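Side-chain contacts in polyketide synthase PksL (Bacillus subtilis, PDB 5E1V), which probably takes part in bacillaene synthesis as a trans-AT polyketide synthase, its dehydratase domain probably removing water from beta-hydroxyacyl intermediates to leave a double bond: residues A33-D36 / I37-I41; V136-D139 / D140-Q144; V242-K246 / E247-V251. All coordinates share one frame; numbering follows the deposited sequence.

Contact 1 of 3, residues A33-D36 / I37-I41; sequences AYID and IIYQI
Asp-36 and Gln-40, one helical turn apart, are joined twice. Between side chains, Gln-40 NE2 gives a fairly straight hydrogen bond to Asp-36 OD2 (3.2 Å, 159°), reaching the syn side of the carboxylate while its own amide stands nearly upright to it, the planes 79° apart. A bend at chi2 of Gln-40 (-98°) folds the amide back over the turn for this. Asp-36 OD1 takes the backbone N of Met-187 and Phe-188, and NE2 also reaches Gly-185 O, while Gln-40 OE1 accepts from Arg-43; a buried carboxylate is thus held at both oxygens. Along the backbone, Gln-40 N meets Asp-36 O at 2.9 Å and Ile-37 N meets Ala-33 O at 3.2 Å, two of the i to i+4 bonds of the alpha-helix. Apolar pairs lie side by side: Ile-35 CG2 is 3.8 Å from Tyr-39 CD1, and Tyr-34 CD1 is 4.1 Å from Ile-37 CD1. Helix 34-44 is consistent with the central helix of a hotdog fold: Tyr-34 and Ile-38 press on strands 53-59 and 104-112, Ile-37 and Ile-41 on strand 4-11, and Tyr-39 meets Phe-188 edge-to-face.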
# COMPACT_ATOMS: atom_id res chain seq x y z
N ALA A 33 3.41 0.90 -1.33
CA ALA A 33 3.97 2.23 -1.52
C ALA A 33 3.89 2.69 -2.94
O ALA A 33 4.03 3.86 -3.23
CB ALA A 33 5.41 2.25 -1.01
N TYR A 34 3.64 1.76 -3.89
CA TYR A 34 3.50 2.19 -5.31
C TYR A 34 2.31 3.12 -5.55
O TYR A 34 2.27 3.82 -6.60
CB TYR A 34 3.42 0.93 -6.22
CG TYR A 34 4.72 0.26 -6.45
CD1 TYR A 34 5.76 0.94 -6.98
CD2 TYR A 34 4.91 -1.07 -6.12
CE1 TYR A 34 7.00 0.30 -7.27
CE2 TYR A 34 6.09 -1.74 -6.38
CZ TYR A 34 7.12 -1.09 -7.00
OH TYR A 34 8.31 -1.71 -7.22
N ILE A 35 1.26 3.01 -4.76
CA ILE A 35 0.08 3.91 -4.92
C ILE A 35 0.48 5.40 -4.78
O ILE A 35 0.23 6.23 -5.67
CB ILE A 35 -1.03 3.55 -3.92
CG1 ILE A 35 -1.50 2.10 -4.24
CG2 ILE A 35 -2.15 4.53 -4.05
CD1 ILE A 35 -2.30 1.47 -3.15
N ASP A 36 1.20 5.67 -3.66
CA ASP A 36 1.74 7.02 -3.45
C ASP A 36 2.69 7.44 -4.55
O ASP A 36 2.49 8.54 -5.12
CB ASP A 36 2.32 7.21 -2.07
CG ASP A 36 2.57 8.68 -1.80
OD1 ASP A 36 1.58 9.39 -1.54
OD2 ASP A 36 3.74 9.07 -1.96
N ILE A 37 3.66 6.59 -4.90
CA ILE A 37 4.59 6.84 -5.96
C ILE A 37 3.86 7.31 -7.25
O ILE A 37 4.14 8.41 -7.79
CB ILE A 37 5.55 5.66 -6.18
CG1 ILE A 37 6.56 5.56 -5.03
CG2 ILE A 37 6.21 5.75 -7.54
CD1 ILE A 37 7.14 4.20 -4.85
N ILE A 38 2.90 6.51 -7.70
CA ILE A 38 2.26 6.78 -8.95
C ILE A 38 1.39 8.06 -8.93
O ILE A 38 1.54 8.89 -9.82
CB ILE A 38 1.44 5.57 -9.43
CG1 ILE A 38 2.38 4.41 -9.70
CG2 ILE A 38 0.78 5.92 -10.79
CD1 ILE A 38 1.62 3.11 -9.82
N TYR A 39 0.63 8.28 -7.85
CA TYR A 39 -0.27 9.43 -7.77
C TYR A 39 0.57 10.71 -7.64
O TYR A 39 0.14 11.77 -8.18
CB TYR A 39 -1.27 9.29 -6.62
CG TYR A 39 -2.53 8.52 -6.97
CD1 TYR A 39 -2.62 7.15 -6.82
CD2 TYR A 39 -3.62 9.17 -7.54
CE1 TYR A 39 -3.74 6.45 -7.25
CE2 TYR A 39 -4.74 8.47 -7.89
CZ TYR A 39 -4.78 7.09 -7.74
OH TYR A 39 -5.93 6.40 -8.08
N GLN A 40 1.74 10.62 -6.98
CA GLN A 40 2.67 11.82 -6.94
C GLN A 40 3.07 12.29 -8.32
O GLN A 40 3.16 13.49 -8.54
CB GLN A 40 3.93 11.58 -6.11
CG GLN A 40 3.59 11.34 -4.67
CD GLN A 40 3.70 12.52 -3.75
OE1 GLN A 40 3.93 13.67 -4.16
NE2 GLN A 40 3.69 12.20 -2.44
N ILE A 41 3.42 11.34 -9.20
CA ILE A 41 3.83 11.59 -10.52
C ILE A 41 2.72 12.33 -11.32
O ILE A 41 2.95 13.35 -11.99
CB ILE A 41 4.23 10.28 -11.21
CG1 ILE A 41 5.56 9.79 -10.61
CG2 ILE A 41 4.46 10.50 -12.70
CD1 ILE A 41 5.79 8.36 -10.89

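Contact 2 of 3, residues V136-D139 / D140-Q144; sequences VQLD and DVYEQ
Leu-138 and Tyr-142 touch at the start of helix 138-147, directly after strand 134-137. The apolar contacts come first. Leu-138 CD2 comes obliquely to the tyrosine ring, 3.5 Å from Tyr-142 CE2, and Leu-138 CG follows at 3.9 Å from the same ring carbon. The leucine CG stands opposite its own backbone N (chi1 -160°), which carries the branch forward along the helix to the ring. One residue before the tyrosine, Val-141 CG2 meets Val-136 CG1 at 3.7 Å, the two side chains crossing at about a right angle, so the last part of the strand is packed against the first turn of the helix.

Within 136-144 the hydrogen bonds joining the two segments run between backbone atoms. Leu-138 O receives Tyr-142 N at 2.9 Å in an almost linear bond (169°) and also a weak one from Val-141 N. Asp-139 O takes Glu-143 N at 2.8 Å, with a more bent N-H (140°). Before the regular pattern sets in, Asp-140 N gives Gln-137 O a weak bond of 3.1 Å, marking the tight passage from strand to helix.

The buried ring's hydroxyl is satisfied beyond the segments, by a hydrogen bond with Ala-158 N, and the ring meets that of His-152. Val-141 and Val-136 also touch His-202 of helix 190-203, while Leu-138 and Val-141 lie on Ile-162 of strand 159-165.

The chemistry therefore divides the turn. Leu-138, Val-141 and Tyr-142 are buried, whereas Asp-139 and Asp-140 are exposed near the helix N-terminus, where acidic groups would probably interact favourably with the helix dipole; Asp-139 OD1 also has a long, weak ion pair with Lys-157.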
# COMPACT_ATOMS: atom_id res chain seq x y z
N VAL A 136 -8.13 -5.63 19.18
CA VAL A 136 -6.75 -5.99 19.13
C VAL A 136 -5.92 -4.71 18.95
O VAL A 136 -6.13 -3.95 17.99
CB VAL A 136 -6.46 -7.04 18.01
CG1 VAL A 136 -5.00 -7.50 18.04
CG2 VAL A 136 -7.39 -8.23 18.13
N GLN A 137 -5.00 -4.43 19.87
CA GLN A 137 -4.05 -3.33 19.65
C GLN A 137 -3.09 -3.72 18.49
O GLN A 137 -2.67 -4.86 18.32
CB GLN A 137 -3.31 -2.94 20.94
CG GLN A 137 -2.94 -1.45 21.06
CD GLN A 137 -4.14 -0.50 21.27
OE1 GLN A 137 -5.16 -0.88 21.87
NE2 GLN A 137 -4.02 0.74 20.79
N LEU A 138 -2.78 -2.75 17.65
CA LEU A 138 -2.02 -3.01 16.48
C LEU A 138 -0.57 -3.42 16.79
O LEU A 138 0.02 -4.27 16.10
CB LEU A 138 -2.09 -1.78 15.56
CG LEU A 138 -1.75 -2.09 14.09
CD1 LEU A 138 -2.88 -2.85 13.39
CD2 LEU A 138 -1.47 -0.83 13.29
N ASP A 139 0.01 -2.89 17.85
CA ASP A 139 1.33 -3.43 18.25
C ASP A 139 1.40 -4.93 18.38
O ASP A 139 2.44 -5.55 18.11
CB ASP A 139 1.73 -2.86 19.56
CG ASP A 139 2.09 -1.47 19.47
OD1 ASP A 139 2.58 -1.08 18.38
OD2 ASP A 139 1.93 -0.78 20.50
N ASP A 140 0.30 -5.52 18.84
CA ASP A 140 0.26 -6.98 18.97
C ASP A 140 0.25 -7.69 17.64
O ASP A 140 0.74 -8.80 17.52
CB ASP A 140 -0.96 -7.40 19.80
CG ASP A 140 -0.88 -6.88 21.25
OD1 ASP A 140 0.25 -6.80 21.80
OD2 ASP A 140 -1.92 -6.54 21.83
N VAL A 141 -0.29 -7.03 16.62
CA VAL A 141 -0.33 -7.60 15.28
C VAL A 141 1.07 -7.45 14.69
O VAL A 141 1.58 -8.38 14.10
CB VAL A 141 -1.39 -6.90 14.43
CG1 VAL A 141 -1.60 -7.62 13.11
CG2 VAL A 141 -2.69 -6.89 15.21
N TYR A 142 1.70 -6.28 14.89
CA TYR A 142 3.08 -6.10 14.42
C TYR A 142 4.00 -7.09 15.17
O TYR A 142 4.98 -7.57 14.61
CB TYR A 142 3.58 -4.69 14.66
CG TYR A 142 3.10 -3.65 13.63
CD1 TYR A 142 3.37 -3.81 12.26
CD2 TYR A 142 2.42 -2.52 14.01
CE1 TYR A 142 2.91 -2.89 11.30
CE2 TYR A 142 1.98 -1.59 13.06
CZ TYR A 142 2.23 -1.79 11.71
OH TYR A 142 1.80 -0.83 10.81
N GLU A 143 3.64 -7.43 16.42
CA GLU A 143 4.39 -8.46 17.19
C GLU A 143 4.37 -9.78 16.44
O GLU A 143 5.43 -10.41 16.21
CB GLU A 143 3.77 -8.63 18.58
CG GLU A 143 4.73 -8.95 19.71
CD GLU A 143 4.02 -9.00 21.07
OE1 GLU A 143 2.78 -9.20 21.12
OE2 GLU A 143 4.70 -8.84 22.10
N GLN A 144 3.19 -10.19 15.98
CA GLN A 144 3.08 -11.39 15.17
C GLN A 144 3.81 -11.35 13.82
O GLN A 144 4.40 -12.36 13.38
CB GLN A 144 1.58 -11.74 14.95
CG GLN A 144 1.26 -13.03 14.17
CD GLN A 144 1.86 -14.35 14.73
OE1 GLN A 144 2.52 -15.13 14.01
NE2 GLN A 144 1.61 -14.62 15.98

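Contact 3 of 3, residues V242-K246 / E247-V251; sequences VRREK and ELIYV
Arg-243 lays its side chain across Tyr-250, its partner on the neighbouring strand. From CB the chain starts with CG set between the backbone N and the carbonyl carbon (chi1 90°), and CG comes 3.7 Å from Tyr-250 CD1. NE continues over the same ring and also forms a salt bridge with Glu-245 OE2 (2.9 Å), which lies in the guanidinium plane at its edge; the hydrogen bond within it is weak because the N-H is bent to 126°. CZ stands above the ring margin, 4.0 Å from the centroid of the Tyr-250 ring, and makes an off-centre cation-pi contact with the planes only 16° apart. At the tip, NH1 approaches Tyr-250 CB to 3.3 Å, while NH2 lies over CD2 of that ring and goes on to a hydrogen bond with Asn-268 OD1. Edge and face of the guanidinium are thus both occupied, which should fix its rotation.

The two strands form an antiparallel beta hairpin closed by a type II' turn from Glu-245 to Leu-248, and Arg-243 with Tyr-250 is a hydrogen-bonded pair of it, as is Glu-245 with Leu-248. Lys-246 takes the positive phi of the turn, and Arg-244 NH1 bonds to Lys-246 O at 3.1 Å; Arg-244 NE reaches Leu-207 O.

The other face carries Arg-244 and Ile-249, where Arg-244 CG meets Ile-249 CG2 at 3.9 Å. Beyond the paired residues, Val-242 CG1 touches Val-251 CG1 at 3.6 Å, beside Leu-203 and Ala-200 of helix 190-203.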
# COMPACT_ATOMS: atom_id res chain seq x y z
N VAL A 242 -12.68 -11.01 1.77
CA VAL A 242 -11.40 -11.64 2.02
C VAL A 242 -11.54 -13.10 1.70
O VAL A 242 -12.54 -13.73 2.07
CB VAL A 242 -10.93 -11.43 3.47
CG1 VAL A 242 -10.88 -9.93 3.81
CG2 VAL A 242 -11.82 -12.15 4.48
N ARG A 243 -10.56 -13.64 0.99
CA ARG A 243 -10.57 -15.05 0.75
C ARG A 243 -9.14 -15.54 0.58
O ARG A 243 -8.23 -14.73 0.37
CB ARG A 243 -11.49 -15.37 -0.43
CG ARG A 243 -10.85 -15.37 -1.81
CD ARG A 243 -11.91 -15.35 -2.89
NE ARG A 243 -11.49 -14.53 -4.04
CZ ARG A 243 -11.43 -13.20 -4.03
NH1 ARG A 243 -11.75 -12.51 -2.93
NH2 ARG A 243 -11.05 -12.53 -5.11
N ARG A 244 -8.93 -16.83 0.77
CA ARG A 244 -7.67 -17.52 0.33
C ARG A 244 -7.91 -18.62 -0.69
O ARG A 244 -8.77 -19.48 -0.48
CB ARG A 244 -6.92 -18.11 1.52
CG ARG A 244 -5.59 -18.81 1.13
CD ARG A 244 -4.92 -19.42 2.36
NE ARG A 244 -5.70 -20.56 2.85
CZ ARG A 244 -5.66 -21.77 2.29
NH1 ARG A 244 -4.86 -22.03 1.26
NH2 ARG A 244 -6.43 -22.75 2.78
N GLU A 245 -7.15 -18.59 -1.78
CA GLU A 245 -7.12 -19.64 -2.78
C GLU A 245 -5.68 -20.12 -2.94
O GLU A 245 -4.84 -19.42 -3.53
CB GLU A 245 -7.71 -19.15 -4.12
CG GLU A 245 -9.16 -18.70 -3.98
CD GLU A 245 -9.74 -18.03 -5.23
OE1 GLU A 245 -9.32 -18.37 -6.35
OE2 GLU A 245 -10.63 -17.15 -5.08
N LYS A 246 -5.40 -21.30 -2.38
CA LYS A 246 -4.07 -21.91 -2.29
C LYS A 246 -2.96 -20.95 -1.81
O LYS A 246 -2.90 -20.58 -0.63
CB LYS A 246 -3.72 -22.57 -3.64
CG LYS A 246 -4.67 -23.70 -4.03
CD LYS A 246 -4.04 -24.68 -5.01
CE LYS A 246 -4.40 -26.12 -4.65
NZ LYS A 246 -5.87 -26.34 -4.64
N GLU A 247 -2.14 -20.55 -2.76
CA GLU A 247 -0.98 -19.65 -2.67
C GLU A 247 -1.33 -18.13 -2.63
O GLU A 247 -0.42 -17.28 -2.38
CB GLU A 247 -0.19 -19.90 -3.96
CG GLU A 247 1.31 -19.89 -3.90
CD GLU A 247 1.96 -21.19 -3.42
OE1 GLU A 247 1.54 -21.74 -2.36
OE2 GLU A 247 2.93 -21.62 -4.09
N LEU A 248 -2.61 -17.80 -2.88
CA LEU A 248 -3.07 -16.39 -3.04
C LEU A 248 -4.14 -15.99 -2.10
O LEU A 248 -5.09 -16.76 -1.87
CB LEU A 248 -3.63 -16.15 -4.43
CG LEU A 248 -2.64 -16.50 -5.51
CD1 LEU A 248 -3.33 -16.56 -6.86
CD2 LEU A 248 -1.43 -15.56 -5.57
N ILE A 249 -4.01 -14.76 -1.56
CA ILE A 249 -5.02 -14.16 -0.69
C ILE A 249 -5.48 -12.89 -1.35
O ILE A 249 -4.69 -12.28 -2.12
CB ILE A 249 -4.52 -13.87 0.74
CG1 ILE A 249 -3.31 -12.92 0.76
CG2 ILE A 249 -4.15 -15.18 1.44
CD1 ILE A 249 -3.08 -12.22 2.09
N TYR A 250 -6.74 -12.54 -1.08
CA TYR A 250 -7.44 -11.42 -1.68
C TYR A 250 -8.18 -10.70 -0.61
O TYR A 250 -8.76 -11.33 0.28
CB TYR A 250 -8.49 -11.90 -2.72
CG TYR A 250 -8.00 -12.83 -3.81
CD1 TYR A 250 -7.78 -14.19 -3.55
CD2 TYR A 250 -7.83 -12.39 -5.12
CE1 TYR A 250 -7.34 -15.04 -4.56
CE2 TYR A 250 -7.42 -13.24 -6.13
CZ TYR A 250 -7.19 -14.58 -5.82
OH TYR A 250 -6.80 -15.42 -6.79
N VAL A 251 -8.17 -9.37 -0.64
CA VAL A 251 -8.92 -8.57 0.28
C VAL A 251 -9.30 -7.27 -0.44
O VAL A 251 -8.71 -6.93 -1.44
CB VAL A 251 -8.11 -8.16 1.52
CG1 VAL A 251 -7.69 -9.38 2.30
CG2 VAL A 251 -6.84 -7.41 1.10

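The three contacts follow one another along the chain without overlap and do not touch. Contact 1 lies on helix 34-44, about 27 Å between centres from contact 2 and 25 Å from contact 3, on the opposite side of the chain's centre from both. Contacts 2 and 3 are 21 Å apart, centre to centre, and both come later in the chain; helix 190-203 packs against residues of both, and strand 134-137 and the hairpin of strands 232-245 and 248-256 are linked through strands 159-165 and 168-174. This division fits the double hotdog of polyketide synthase dehydratases, contact 1 in the first hotdog and contacts 2 and 3 in the second.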